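Local structure of cytolethal distending toxin protein B (Haemophilus ducreyi, 1SR4) at residues G143-V148 / D177-A181; N198-P204 / D216-H221; L119-A124 / T136-A141. The protein is the DNase I-like subunit of a three-part bacterial genotoxin and probably damages host-cell DNA, which would lead to cell-cycle arrest and apoptosis. All blocks are in the same frame, centred on the assembly; numbering follows the deposited sequence.

How the contacts relate
Along the chain the order is contact 3, contact 1, contact 2, and all three gather round one mixed six-stranded sheet of the DNase I-like fold. Strand 132-138 leaves contact 3, helix 147-159 starts in contact 1, and the chain returns as strand 171-175, parallel to the first: a beta-alpha-beta crossover. Contacts 1 and 3 lie close, centres about 8 Å apart, joined by a probable hydrogen bond from Ala139 N to Asp177 O. Contact 2 continues the sheet to its edge, its centre about 13 Å from contact 1, where Arg180 O meets Tyr217 OH, and about 17 Å from contact 3, which it does not touch. Contact 1 thus bridges the other two.

Contact 1 (G143-V148 / D177-A181); sequences GGSDAV and DFNRA
Gly144 lies directly on the backbone of Phe178 and Asn179, and this is where the contact is tight. With no CB in the way, Gly144 CA comes within 3.5 Å of Phe178 O in a C-H...O contact at 155°. Beside it, Gly143 CA makes a second, more bent C-H...O contact with Asn179 O, also at 3.5 Å. Residues 177-179 are the Asp-Phe-Asn of the Gly-Asp-Phe-Asn motif of DNase I-like enzymes, so the glycine turn packs against a family signature.

Arg180 leads out of this close-packed zone. Its CG starts between the backbone N and the carbonyl carbon (chi1 60°), and the chain lays CD 3.2 Å from Gly143 O before bending at chi3. NH1 then makes only a weak bond to Gly144 O, at 2.9 Å, an oxygen that also receives Ala147 N across a type I turn. Toward the looser side, where Ser145 is exposed, a water in the guanidinium plane accepts from NH1 at 2.9 Å and from Val148 N, and donates to Ser145 O.

Ala147 CB touches Arg180 NH1 and lies 4.3 Å from Phe178 CD1, at the ring edge. Leu185 of helix 182-189 touches both Ala147 and Phe178, and Asn184 accepts from Arg180 NE. Asn179 ND2 bonds Ala139 O, so the contact sits between the first part of helix 147-159, helix 182-189 and the end of strand 132-138.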
loop_
_atom_site.group_PDB
_atom_site.type_symbol
_atom_site.label_atom_id
_atom_site.label_comp_id
_atom_site.label_asym_id
_atom_site.label_seq_id
_atom_site.Cartn_x
_atom_site.Cartn_y
_atom_site.Cartn_z
ATOM N N GLY B 143 17.037 2.710 18.378
ATOM C CA GLY B 143 17.885 3.522 17.523
ATOM C C GLY B 143 18.605 2.860 16.356
ATOM O O GLY B 143 19.517 3.458 15.794
ATOM N N GLY B 144 18.203 1.653 15.968
ATOM C CA GLY B 144 18.877 0.974 14.865
ATOM C C GLY B 144 20.383 1.011 15.071
ATOM O O GLY B 144 21.142 1.289 14.144
ATOM N N SER B 145 20.813 0.713 16.297
ATOM C CA SER B 145 22.229 0.763 16.675
ATOM C C SER B 145 23.158 -0.115 15.848
ATOM O O SER B 145 24.367 0.122 15.809
ATOM C CB SER B 145 22.375 0.396 18.154
ATOM O OG SER B 145 22.025 -0.962 18.367
ATOM N N ASP B 146 22.591 -1.123 15.193
ATOM C CA ASP B 146 23.354 -2.043 14.362
ATOM C C ASP B 146 23.541 -1.534 12.936
ATOM O O ASP B 146 24.292 -2.125 12.156
ATOM C CB ASP B 146 22.629 -3.400 14.319
ATOM C CG ASP B 146 21.169 -3.282 13.829
ATOM O OD1 ASP B 146 20.484 -2.295 14.169
ATOM O OD2 ASP B 146 20.696 -4.192 13.121
ATOM N N ALA B 147 22.880 -0.432 12.598
ATOM C CA ALA B 147 22.914 0.093 11.233
ATOM C C ALA B 147 24.257 0.508 10.630
ATOM O O ALA B 147 24.532 0.231 9.460
ATOM C CB ALA B 147 21.921 1.245 11.118
ATOM N N VAL B 148 25.096 1.177 11.407
ATOM C CA VAL B 148 26.374 1.610 10.864
ATOM C C VAL B 148 27.286 0.450 10.473
ATOM O O VAL B 148 27.851 0.461 9.369
ATOM C CB VAL B 148 27.107 2.564 11.844
ATOM C CG1 VAL B 148 28.562 2.748 11.411
ATOM C CG2 VAL B 148 26.398 3.920 11.862
ATOM N N ASP B 177 13.584 -0.624 7.170
ATOM C CA ASP B 177 13.254 0.039 8.425
ATOM C C ASP B 177 14.544 0.206 9.222
ATOM O O ASP B 177 15.023 -0.756 9.856
ATOM C CB ASP B 177 12.251 -0.840 9.167
ATOM C CG ASP B 177 11.754 -0.232 10.468
ATOM O OD1 ASP B 177 12.362 0.740 10.985
ATOM O OD2 ASP B 177 10.737 -0.762 10.976
ATOM N N PHE B 178 15.108 1.416 9.175
ATOM C CA PHE B 178 16.347 1.725 9.882
ATOM C C PHE B 178 16.134 2.068 11.344
ATOM O O PHE B 178 17.081 2.099 12.127
ATOM C CB PHE B 178 17.085 2.867 9.178
ATOM C CG PHE B 178 17.773 2.437 7.916
ATOM C CD1 PHE B 178 19.077 1.961 7.954
ATOM C CD2 PHE B 178 17.109 2.481 6.692
ATOM C CE1 PHE B 178 19.723 1.537 6.794
ATOM C CE2 PHE B 178 17.745 2.057 5.526
ATOM C CZ PHE B 178 19.059 1.585 5.581
ATOM N N ASN B 179 14.888 2.334 11.711
ATOM C CA ASN B 179 14.564 2.640 13.090
ATOM C C ASN B 179 15.329 3.810 13.700
ATOM O O ASN B 179 15.614 3.806 14.888
ATOM C CB ASN B 179 14.734 1.383 13.966
ATOM C CG ASN B 179 13.425 0.623 14.139
ATOM O OD1 ASN B 179 12.394 1.237 14.379
ATOM N ND2 ASN B 179 13.461 -0.708 14.029
ATOM N N ARG B 180 15.652 4.808 12.887
ATOM C CA ARG B 180 16.340 6.014 13.365
ATOM C C ARG B 180 16.189 7.045 12.263
ATOM O O ARG B 180 15.994 6.689 11.102
ATOM C CB ARG B 180 17.825 5.741 13.647
ATOM C CG ARG B 180 18.613 5.265 12.424
ATOM C CD ARG B 180 19.893 4.553 12.833
ATOM N NE ARG B 180 20.874 5.465 13.412
ATOM C CZ ARG B 180 22.094 5.085 13.782
ATOM N NH1 ARG B 180 22.467 3.818 13.636
ATOM N NH2 ARG B 180 22.945 5.965 14.282
ATOM N N ALA B 181 16.263 8.321 12.617
ATOM C CA ALA B 181 16.111 9.382 11.639
ATOM C C ALA B 181 17.231 9.362 10.608
ATOM O O ALA B 181 18.358 8.959 10.896
ATOM C CB ALA B 181 16.075 10.729 12.351
HETATM O O HOH W 1 24.928 2.319 14.262
#

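Contact 2 (N198-P204 / D216-H221); sequences NTIIIAP and DYAILH
An antiparallel strand pair at the edge of the six-stranded sheet of the DNase I-like sandwich makes this contact, strand 200-202 being the outermost strand of that sheet within this chain. Ile200 and Leu220 form one hydrogen-bonded pair, both bonds 3.0 Å between N and O. Ile202 and Ala218 form the next: Ile202 N donates to Ala218 O at 2.8 Å, and Ala218 N to Ile202 O. Past the end of the ladder a side chain takes over, as His221 ND1, in its ring plane, donates to Asn198 O at 2.8 Å in the carbonyl plane (N-H...O 155°). His221 CG stands anti to the backbone N (chi1 166°), which turns the ND1 edge of the imidazole to that oxygen.

On one face Leu220 splays its two methyls against two isoleucines of the partner strand: CD1 is 3.6 Å from Ile200 CG2, and CD2 is 3.5 Å from Ile202 CD1. On the other, Ile201 CG2 sits 3.7 Å from Tyr217 CD1, and Ala203 CB presses on Tyr217 CB.

Strand 171-175 flanks strand 216-221 on its far side. Helix 182-189 packs on the Ile201 and Ile219 face, and Phe257 of strand 255-259, from the other sheet, covers Ile202 and Ala218.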
loop_
_atom_site.group_PDB
_atom_site.type_symbol
_atom_site.label_atom_id
_atom_site.label_comp_id
_atom_site.label_asym_id
_atom_site.label_seq_id
_atom_site.Cartn_x
_atom_site.Cartn_y
_atom_site.Cartn_z
ATOM N N ASN B 198 31.140 7.224 0.098
ATOM C CA ASN B 198 30.716 6.445 -1.060
ATOM C C ASN B 198 29.231 6.106 -1.046
ATOM O O ASN B 198 28.769 5.311 -1.858
ATOM C CB ASN B 198 31.545 5.168 -1.150
ATOM C CG ASN B 198 32.941 5.425 -1.674
ATOM O OD1 ASN B 198 33.114 5.817 -2.825
ATOM N ND2 ASN B 198 33.944 5.210 -0.833
ATOM N N THR B 199 28.480 6.712 -0.131
ATOM C CA THR B 199 27.044 6.435 -0.047
ATOM C C THR B 199 26.211 7.690 0.087
ATOM O O THR B 199 26.719 8.759 0.417
ATOM C CB THR B 199 26.694 5.563 1.172
ATOM O OG1 THR B 199 27.123 6.239 2.363
ATOM C CG2 THR B 199 27.357 4.200 1.068
ATOM N N ILE B 200 24.914 7.549 -0.158
ATOM C CA ILE B 200 24.020 8.676 -0.027
ATOM C C ILE B 200 22.695 8.156 0.520
ATOM O O ILE B 200 22.162 7.162 0.030
ATOM C CB ILE B 200 23.845 9.398 -1.402
ATOM C CG1 ILE B 200 23.147 10.749 -1.215
ATOM C CG2 ILE B 200 23.151 8.476 -2.397
ATOM C CD1 ILE B 200 21.695 10.681 -1.098
ATOM N N ILE B 201 22.200 8.818 1.565
ATOM C CA ILE B 201 20.934 8.445 2.184
ATOM C C ILE B 201 19.812 9.128 1.401
ATOM O O ILE B 201 19.860 10.339 1.192
ATOM C CB ILE B 201 20.836 8.942 3.649
ATOM C CG1 ILE B 201 21.912 8.291 4.533
ATOM C CG2 ILE B 201 19.444 8.641 4.205
ATOM C CD1 ILE B 201 21.724 6.853 4.735
ATOM N N ILE B 202 18.820 8.354 0.960
ATOM C CA ILE B 202 17.678 8.906 0.232
ATOM C C ILE B 202 16.452 8.608 1.089
ATOM O O ILE B 202 16.092 7.435 1.286
ATOM C CB ILE B 202 17.496 8.253 -1.179
ATOM C CG1 ILE B 202 18.662 8.627 -2.107
ATOM C CG2 ILE B 202 16.248 8.802 -1.850
ATOM C CD1 ILE B 202 19.901 7.834 -1.881
ATOM N N ALA B 203 15.804 9.665 1.579
ATOM C CA ALA B 203 14.647 9.506 2.463
ATOM C C ALA B 203 13.551 10.559 2.324
ATOM O O ALA B 203 13.805 11.681 1.914
ATOM C CB ALA B 203 15.132 9.482 3.927
ATOM N N PRO B 204 12.308 10.201 2.668
ATOM C CA PRO B 204 11.221 11.190 2.567
ATOM C C PRO B 204 11.447 12.209 3.675
ATOM O O PRO B 204 12.269 11.988 4.557
ATOM C CB PRO B 204 9.956 10.391 2.889
ATOM C CG PRO B 204 10.379 8.926 2.865
ATOM C CD PRO B 204 11.837 8.923 3.234
ATOM N N ASP B 216 11.719 4.645 7.601
ATOM C CA ASP B 216 11.868 3.819 6.411
ATOM C C ASP B 216 12.424 4.597 5.236
ATOM O O ASP B 216 11.804 5.546 4.752
ATOM C CB ASP B 216 10.502 3.245 6.054
ATOM C CG ASP B 216 9.866 2.510 7.224
ATOM O OD1 ASP B 216 10.277 1.353 7.488
ATOM O OD2 ASP B 216 8.972 3.099 7.888
ATOM N N TYR B 217 13.600 4.188 4.774
ATOM C CA TYR B 217 14.221 4.872 3.660
ATOM C C TYR B 217 15.324 4.010 3.073
ATOM O O TYR B 217 15.342 2.792 3.263
ATOM C CB TYR B 217 14.750 6.252 4.100
ATOM C CG TYR B 217 15.542 6.252 5.396
ATOM C CD1 TYR B 217 16.933 6.126 5.392
ATOM C CD2 TYR B 217 14.899 6.398 6.630
ATOM C CE1 TYR B 217 17.671 6.147 6.595
ATOM C CE2 TYR B 217 15.619 6.417 7.833
ATOM C CZ TYR B 217 17.001 6.288 7.807
ATOM O OH TYR B 217 17.708 6.268 8.991
ATOM N N ALA B 218 16.231 4.632 2.341
ATOM C CA ALA B 218 17.304 3.874 1.722
ATOM C C ALA B 218 18.666 4.550 1.796
ATOM O O ALA B 218 18.776 5.750 2.064
ATOM C CB ALA B 218 16.947 3.605 0.252
ATOM N N ILE B 219 19.707 3.754 1.583
ATOM C CA ILE B 219 21.060 4.266 1.506
ATOM C C ILE B 219 21.652 3.527 0.310
ATOM O O ILE B 219 21.481 2.306 0.166
ATOM C CB ILE B 219 21.900 4.019 2.787
ATOM C CG1 ILE B 219 23.292 4.631 2.581
ATOM C CG2 ILE B 219 22.003 2.533 3.098
ATOM C CD1 ILE B 219 24.067 4.889 3.874
ATOM N N LEU B 220 22.324 4.247 -0.575
ATOM C CA LEU B 220 22.859 3.558 -1.744
ATOM C C LEU B 220 24.251 3.959 -2.177
ATOM O O LEU B 220 24.772 4.985 -1.764
ATOM C CB LEU B 220 21.907 3.743 -2.922
ATOM C CG LEU B 220 21.660 5.157 -3.439
ATOM C CD1 LEU B 220 22.763 5.562 -4.415
ATOM C CD2 LEU B 220 20.314 5.185 -4.166
ATOM N N HIS B 221 24.850 3.107 -2.996
ATOM C CA HIS B 221 26.163 3.377 -3.555
ATOM C C HIS B 221 25.975 3.230 -5.062
ATOM O O HIS B 221 25.615 2.155 -5.546
ATOM C CB HIS B 221 27.213 2.366 -3.080
ATOM C CG HIS B 221 28.481 2.419 -3.880
ATOM N ND1 HIS B 221 29.288 3.537 -3.917
ATOM C CD2 HIS B 221 29.029 1.532 -4.744
ATOM C CE1 HIS B 221 30.275 3.339 -4.773
ATOM N NE2 HIS B 221 30.142 2.131 -5.289
#

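Contact 3 (L119-A124 / T136-A141); sequences LQSRPA and TVHALA
Arg122 reaches across to His138 and grips its carbonyl. NE donates to His138 O at 2.7 Å, the bond bent to 146° and tilted from the carbonyl plane; NH2 adds a weak bond to the same oxygen. NH2 also bonds weakly to Ala139 O at 3.0 Å, an acceptor lying at the edge of the guanidinium, in its plane. The head gets there because the chain bends at chi3 (-78°), which sets NE 3.4 Å above one face of the His138 ring, offset toward the rim; the guanidinium and imidazole planes are inclined by 47°, so the groups cross rather than lie flat on each other.

A water accepts from Arg122 N at 2.8 Å and donates to His138 O, so that carbonyl has three donor groups around it. A second water joins Pro123 O (2.7 Å) to His138 N (2.9 Å), a water-mediated link between the two backbones. This is the open end of the hairpin formed by strands 124-129 and 132-138 in the six-stranded sheet: Thr136 still bonds Val125 through the backbone, but beyond it the chains part around the waters. Within the hairpin end, Ala124 CB packs on Val137 CG1 at 3.6 Å. Farther out, Leu140 packs against the 119-121 loop, its CD1 4.0 Å from Ser121 CB and also touching Leu119 CD1, while CD2 lies beside Gln120 O.

In the next shell Asp146 OD1 accepts from Leu140 N, tying residue 140 to the loop that leads into helix 147-159. From the toxin's protein C chain, Asp11 forms a salt bridge with Arg122 NH2 and accepts from Ala141 N; Tyr9 of that chain packs on Gln120 and Arg122, and its Val12 on His138.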
loop_
_atom_site.group_PDB
_atom_site.type_symbol
_atom_site.label_atom_id
_atom_site.label_comp_id
_atom_site.label_asym_id
_atom_site.label_seq_id
_atom_site.Cartn_x
_atom_site.Cartn_y
_atom_site.Cartn_z
ATOM N N LEU B 119 23.134 -8.655 21.090
ATOM C CA LEU B 119 21.779 -8.270 20.691
ATOM C C LEU B 119 21.351 -9.100 19.493
ATOM O O LEU B 119 22.157 -9.399 18.619
ATOM C CB LEU B 119 21.734 -6.777 20.329
ATOM C CG LEU B 119 22.127 -5.825 21.462
ATOM C CD1 LEU B 119 21.995 -4.374 21.022
ATOM C CD2 LEU B 119 21.232 -6.107 22.663
ATOM N N GLN B 120 20.084 -9.479 19.450
ATOM C CA GLN B 120 19.597 -10.277 18.338
ATOM C C GLN B 120 19.292 -9.409 17.128
ATOM O O GLN B 120 18.137 -9.148 16.809
ATOM C CB GLN B 120 18.358 -11.067 18.759
ATOM C CG GLN B 120 18.655 -12.166 19.778
ATOM C CD GLN B 120 19.353 -13.372 19.167
ATOM O OE1 GLN B 120 20.468 -13.276 18.629
ATOM N NE2 GLN B 120 18.697 -14.524 19.248
ATOM N N SER B 121 20.339 -8.945 16.467
ATOM C CA SER B 121 20.155 -8.124 15.295
ATOM C C SER B 121 19.866 -9.016 14.097
ATOM O O SER B 121 20.154 -10.223 14.102
ATOM C CB SER B 121 21.394 -7.263 15.040
ATOM O OG SER B 121 22.520 -8.060 14.749
ATOM N N ARG B 122 19.275 -8.414 13.073
ATOM C CA ARG B 122 18.913 -9.111 11.836
ATOM C C ARG B 122 19.868 -8.720 10.702
ATOM O O ARG B 122 20.264 -7.546 10.575
ATOM C CB ARG B 122 17.480 -8.743 11.447
ATOM C CG ARG B 122 16.421 -9.170 12.473
ATOM C CD ARG B 122 15.107 -8.420 12.240
ATOM N NE ARG B 122 15.139 -7.047 12.746
ATOM C CZ ARG B 122 15.006 -6.713 14.030
ATOM N NH1 ARG B 122 14.832 -7.650 14.952
ATOM N NH2 ARG B 122 15.020 -5.435 14.393
ATOM N N PRO B 123 20.250 -9.689 9.858
ATOM C CA PRO B 123 21.162 -9.389 8.755
ATOM C C PRO B 123 20.469 -8.704 7.590
ATOM O O PRO B 123 19.239 -8.688 7.499
ATOM C CB PRO B 123 21.678 -10.772 8.355
ATOM C CG PRO B 123 20.435 -11.626 8.535
ATOM C CD PRO B 123 19.896 -11.127 9.877
ATOM N N ALA B 124 21.255 -8.123 6.697
ATOM C CA ALA B 124 20.670 -7.511 5.513
ATOM C C ALA B 124 20.547 -8.695 4.552
ATOM O O ALA B 124 21.457 -9.540 4.486
ATOM C CB ALA B 124 21.605 -6.447 4.935
ATOM N N THR B 136 17.170 -5.653 1.782
ATOM C CA THR B 136 16.069 -5.295 2.659
ATOM C C THR B 136 16.671 -5.387 4.076
ATOM O O THR B 136 17.367 -6.347 4.396
ATOM C CB THR B 136 14.845 -6.282 2.537
ATOM O OG1 THR B 136 13.824 -5.889 3.465
ATOM C CG2 THR B 136 15.245 -7.719 2.863
ATOM N N VAL B 137 16.436 -4.377 4.907
ATOM C CA VAL B 137 16.936 -4.384 6.275
ATOM C C VAL B 137 15.862 -4.008 7.269
ATOM O O VAL B 137 14.878 -3.332 6.942
ATOM C CB VAL B 137 18.091 -3.379 6.513
ATOM C CG1 VAL B 137 19.293 -3.767 5.694
ATOM C CG2 VAL B 137 17.607 -1.946 6.191
ATOM N N HIS B 138 16.066 -4.464 8.494
ATOM C CA HIS B 138 15.179 -4.150 9.588
ATOM C C HIS B 138 16.098 -4.013 10.795
ATOM O O HIS B 138 16.390 -4.996 11.478
ATOM C CB HIS B 138 14.151 -5.267 9.813
ATOM C CG HIS B 138 13.161 -4.950 10.892
ATOM N ND1 HIS B 138 12.122 -5.788 11.227
ATOM C CD2 HIS B 138 13.060 -3.879 11.715
ATOM C CE1 HIS B 138 11.420 -5.248 12.207
ATOM N NE2 HIS B 138 11.967 -4.087 12.522
ATOM N N ALA B 139 16.570 -2.793 11.046
ATOM C CA ALA B 139 17.487 -2.541 12.160
ATOM C C ALA B 139 16.784 -2.634 13.512
ATOM O O ALA B 139 15.542 -2.608 13.598
ATOM C CB ALA B 139 18.150 -1.168 11.995
ATOM N N LEU B 140 17.583 -2.718 14.572
ATOM C CA LEU B 140 17.063 -2.830 15.930
ATOM C C LEU B 140 16.193 -1.646 16.341
ATOM O O LEU B 140 16.502 -0.495 16.031
ATOM C CB LEU B 140 18.231 -3.006 16.918
ATOM C CG LEU B 140 19.032 -4.312 16.740
ATOM C CD1 LEU B 140 20.411 -4.219 17.406
ATOM C CD2 LEU B 140 18.226 -5.470 17.336
ATOM N N ALA B 141 15.111 -1.950 17.050
ATOM C CA ALA B 141 14.146 -0.959 17.526
ATOM C C ALA B 141 14.778 0.174 18.321
ATOM O O ALA B 141 14.346 1.325 18.235
ATOM C CB ALA B 141 13.078 -1.647 18.374
HETATM O O HOH W 2 18.577 -5.681 13.342
HETATM O O HOH W 3 18.198 -6.489 8.660
#